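Local coordinates for ssDNA binding RNA Polymerase cofactor (Pseudomonas phage LUZ7, PDB 6QLC), which binds single-stranded DNA and acts as a cofactor of RNA polymerase, regulating transcription of this N4-related bacterial virus, at the interface of chains A and B. Sequence-based numbering; all coordinates share one arbitrary frame. Chains: chain A/B, ssDNA binding RNA Polymerase cofactor.

Contact 1: the interface of chains A and B. Residues chain A 89-92; chain B 28, 30, 76, 80.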
# COMPACT_ATOMS: atom_id res chain seq x y z
N ILE A 89 5.79 6.06 2.99
CA ILE A 89 5.94 4.71 3.51
C ILE A 89 6.72 4.78 4.81
O ILE A 89 7.76 5.44 4.89
CB ILE A 89 6.62 3.78 2.50
CG1 ILE A 89 5.61 3.44 1.41
CG2 ILE A 89 7.11 2.54 3.19
CD1 ILE A 89 6.22 2.88 0.16
N LYS A 90 6.18 4.13 5.84
CA LYS A 90 6.81 4.04 7.15
C LYS A 90 6.83 2.58 7.58
O LYS A 90 5.85 1.86 7.40
CB LYS A 90 6.07 4.85 8.21
CG LYS A 90 5.80 6.32 7.85
CD LYS A 90 4.96 6.98 8.95
CE LYS A 90 4.92 8.51 8.79
NZ LYS A 90 3.87 9.15 9.66
N LEU A 91 7.95 2.16 8.15
CA LEU A 91 8.06 0.84 8.76
C LEU A 91 7.72 0.93 10.25
O LEU A 91 8.33 1.72 10.97
CB LEU A 91 9.47 0.30 8.57
CG LEU A 91 9.88 -0.94 9.36
CD1 LEU A 91 9.22 -2.17 8.78
CD2 LEU A 91 11.38 -1.05 9.29
N GLY A 92 6.76 0.14 10.69
CA GLY A 92 6.33 0.17 12.08
C GLY A 92 6.37 -1.20 12.72
O GLY A 92 5.95 -2.18 12.12
N TYR B 28 5.47 -3.96 10.43
CA TYR B 28 4.43 -3.58 9.49
C TYR B 28 4.97 -2.55 8.51
O TYR B 28 5.80 -1.70 8.87
CB TYR B 28 3.18 -3.00 10.21
CG TYR B 28 2.32 -4.08 10.85
CD1 TYR B 28 2.84 -4.90 11.85
CD2 TYR B 28 1.01 -4.31 10.43
CE1 TYR B 28 2.08 -5.91 12.43
CE2 TYR B 28 0.23 -5.32 11.01
CZ TYR B 28 0.78 -6.12 12.01
OH TYR B 28 0.05 -7.13 12.61
N ASN B 30 3.58 0.51 6.48
CA ASN B 30 2.42 1.38 6.49
C ASN B 30 2.49 2.40 5.36
O ASN B 30 3.52 3.06 5.16
CB ASN B 30 2.31 2.09 7.82
CG ASN B 30 2.09 1.12 8.94
OD1 ASN B 30 1.04 0.47 9.00
ND2 ASN B 30 3.08 0.95 9.81
N TYR B 76 17.29 5.58 5.89
CA TYR B 76 15.95 5.02 5.96
C TYR B 76 14.97 5.86 5.15
O TYR B 76 14.29 5.36 4.25
CB TYR B 76 15.55 4.90 7.43
CG TYR B 76 14.07 4.66 7.67
CD1 TYR B 76 13.54 3.39 7.60
CD2 TYR B 76 13.23 5.71 7.97
CE1 TYR B 76 12.21 3.17 7.82
CE2 TYR B 76 11.88 5.51 8.20
CZ TYR B 76 11.38 4.23 8.11
OH TYR B 76 10.04 4.02 8.34
N CYS B 80 12.81 4.61 1.93
CA CYS B 80 11.36 4.71 1.87
C CYS B 80 10.94 5.45 0.61
O CYS B 80 10.08 4.99 -0.16
CB CYS B 80 10.82 5.43 3.10
SG CYS B 80 10.81 4.42 4.61
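The phenol of B:Tyr76 meets the backbone of A:Leu91, and the thiol of B:Cys80 meets that of A:Ile89. Both side chains come from helix 73-86 of chain B and reach one edge of strand 88-93 of chain A, whose other edge joins strand 27-34 of chain B in an intermolecular antiparallel sheet. B:Tyr76 OH accepts from A:Leu91 N at 2.8 Å in a nearly straight bond, 172° at the hydrogen, so an amide turned away from strand 27-34 is paired with a side chain of the helix. With CG anti to the backbone N (chi1 165°), the tyrosine ring extends from the helix toward the strand, and its CE1 atom lies 4.0 Å from A:Leu91 CB. B:Cys80, one helical turn beyond B:Tyr76, points its thiol at the strand too; SG makes a weak hydrogen bond to A:Ile89 O at 3.2 Å. The same sulfur sits over one face of the B:Tyr76 ring, offset toward the rim. On the sheet side, the bridge between A:Lys90 and B:Asn30 is reciprocal: A:Lys90 N binds B:Asn30 O, and B:Asn30 N returns to A:Lys90 O at 2.8 Å. Two residues on, A:Gly92 N binds B:Tyr28 O at 2.8 Å; the return bond from B:Tyr28 N to A:Gly92 O is modelled shorter and more bent. The CD1 branch of A:Leu91 lies 3.5 Å from B:Tyr28 O, the carbonyl that also accepts from A:Gly92 N. B:Asn30 ND2, the side-chain amide nitrogen, lies near both A:Lys90 O (3.8 Å) and A:Gly92 N (3.9 Å), with no hydrogen bond assigned to either.

Contact 2: the interface of chains A and B. Residues chain A 32, 84, 87, 89; chain B 84, 87, 89.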
# COMPACT_ATOMS: atom_id res chain seq x y z
N HIS A 32 1.59 -2.53 -6.63
CA HIS A 32 2.53 -3.44 -7.27
C HIS A 32 3.95 -2.90 -7.19
O HIS A 32 4.16 -1.68 -7.17
CB HIS A 32 2.17 -3.68 -8.73
CG HIS A 32 0.99 -4.58 -8.90
ND1 HIS A 32 -0.31 -4.10 -8.88
CD2 HIS A 32 0.89 -5.92 -9.06
CE1 HIS A 32 -1.15 -5.11 -9.03
NE2 HIS A 32 -0.44 -6.23 -9.14
N VAL A 84 0.93 7.84 -6.01
CA VAL A 84 2.27 7.36 -5.68
C VAL A 84 3.16 8.50 -5.21
O VAL A 84 3.77 8.44 -4.14
CB VAL A 84 2.91 6.63 -6.88
CG1 VAL A 84 4.33 6.21 -6.55
CG2 VAL A 84 2.12 5.42 -7.24
N LEU A 87 2.45 9.36 -1.61
CA LEU A 87 2.52 8.33 -0.59
C LEU A 87 3.71 8.57 0.33
O LEU A 87 4.77 9.04 -0.09
CB LEU A 87 2.66 6.95 -1.21
CG LEU A 87 1.39 6.32 -1.72
CD1 LEU A 87 1.76 4.96 -2.28
CD2 LEU A 87 0.41 6.20 -0.59
N ILE A 89 5.79 6.06 2.99
CA ILE A 89 5.94 4.71 3.51
C ILE A 89 6.72 4.78 4.81
O ILE A 89 7.76 5.44 4.89
CB ILE A 89 6.62 3.78 2.50
CG1 ILE A 89 5.61 3.44 1.41
CG2 ILE A 89 7.11 2.54 3.19
CD1 ILE A 89 6.22 2.88 0.16
N VAL B 84 8.60 4.12 -2.74
CA VAL B 84 7.51 4.92 -3.30
C VAL B 84 7.73 5.17 -4.79
O VAL B 84 6.86 4.90 -5.62
CB VAL B 84 7.36 6.26 -2.55
CG1 VAL B 84 6.28 7.11 -3.19
CG2 VAL B 84 6.99 6.01 -1.12
N LEU B 87 6.72 2.15 -6.81
CA LEU B 87 5.39 1.59 -6.68
C LEU B 87 4.58 1.83 -7.94
O LEU B 87 4.71 2.85 -8.61
CB LEU B 87 4.65 2.22 -5.50
CG LEU B 87 4.99 1.69 -4.13
CD1 LEU B 87 4.13 2.44 -3.14
CD2 LEU B 87 4.70 0.21 -4.10
N ILE B 89 0.44 1.76 -8.71
CA ILE B 89 -0.89 1.62 -8.14
C ILE B 89 -1.86 1.31 -9.27
O ILE B 89 -1.85 1.97 -10.31
CB ILE B 89 -1.31 2.88 -7.38
CG1 ILE B 89 -0.56 2.90 -6.04
CG2 ILE B 89 -2.80 2.87 -7.15
CD1 ILE B 89 -0.56 4.24 -5.36
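The C-terminal end of helix 73-86, the turn at residue 87 and the start of strand 88-93 meet their own copies here, with strand 27-34 of chain A touching the turn of chain B. This is a two-fold, homodimeric hydrophobic core made of branched aliphatic side chains. At its middle, A:Leu87 and B:Leu87 cross at about a right angle, bringing CD1 of A:Leu87 to 3.6 Å from CD1 of B:Leu87. In each leucine CG lies beside the backbone N and the chain then runs extended (chi1 -80°, chi2 -180°), which carries the CD1 branch inward to its twin. That methyl also faces the isoleucine of the partner: A:Leu87 CD1 and B:Ile89 CD1 approach tip to tip at 3.9 Å, and the exchanged pair does likewise. Each isoleucine uses its longer branch for this, because CG1 stands beside the backbone N with CD1 extended beyond it (chi2 163°). The valines form the next layer along the two-fold axis. A:Val84 and B:Ile89 run antiparallel, alongside one another, with A:Val84 CG2 3.5 Å from B:Ile89 CD1, a close methyl-methyl approach that indicates snug packing. The symmetric pair of A:Ile89 and B:Val84 repeats this fit. The two branches of each valine have different neighbours: while CG2 meets the isoleucine, CG1 turns toward the partner helix end, where A:Val84 CG1 and B:Val84 CG1 are 4.0 Å apart. At the margin, the backbone carbonyl of A:His32 abuts B:Leu87, its O lying 3.6 Å from the CD2 branch and thus on the other arm of the leucine from the one in the core.

The C-alpha centres of contact 1 and contact 2 lie about 12 Å apart, and A:Ile89 belongs to both: its carbonyl faces the helix of chain B in contact 1, while its side chain enters the core of contact 2. Strand 88-93 of chain A and helix 73-86 of chain B both continue from contact 1 into contact 2, joining sheet extension to apolar packing. Two-fold symmetry repeats contact 1 with the chains exchanged, so such a strand pairing lies on each side of contact 2. This exchange of contacts is consistent with a dimer that may be the biological unit, although the structure alone does not show how DNA binds.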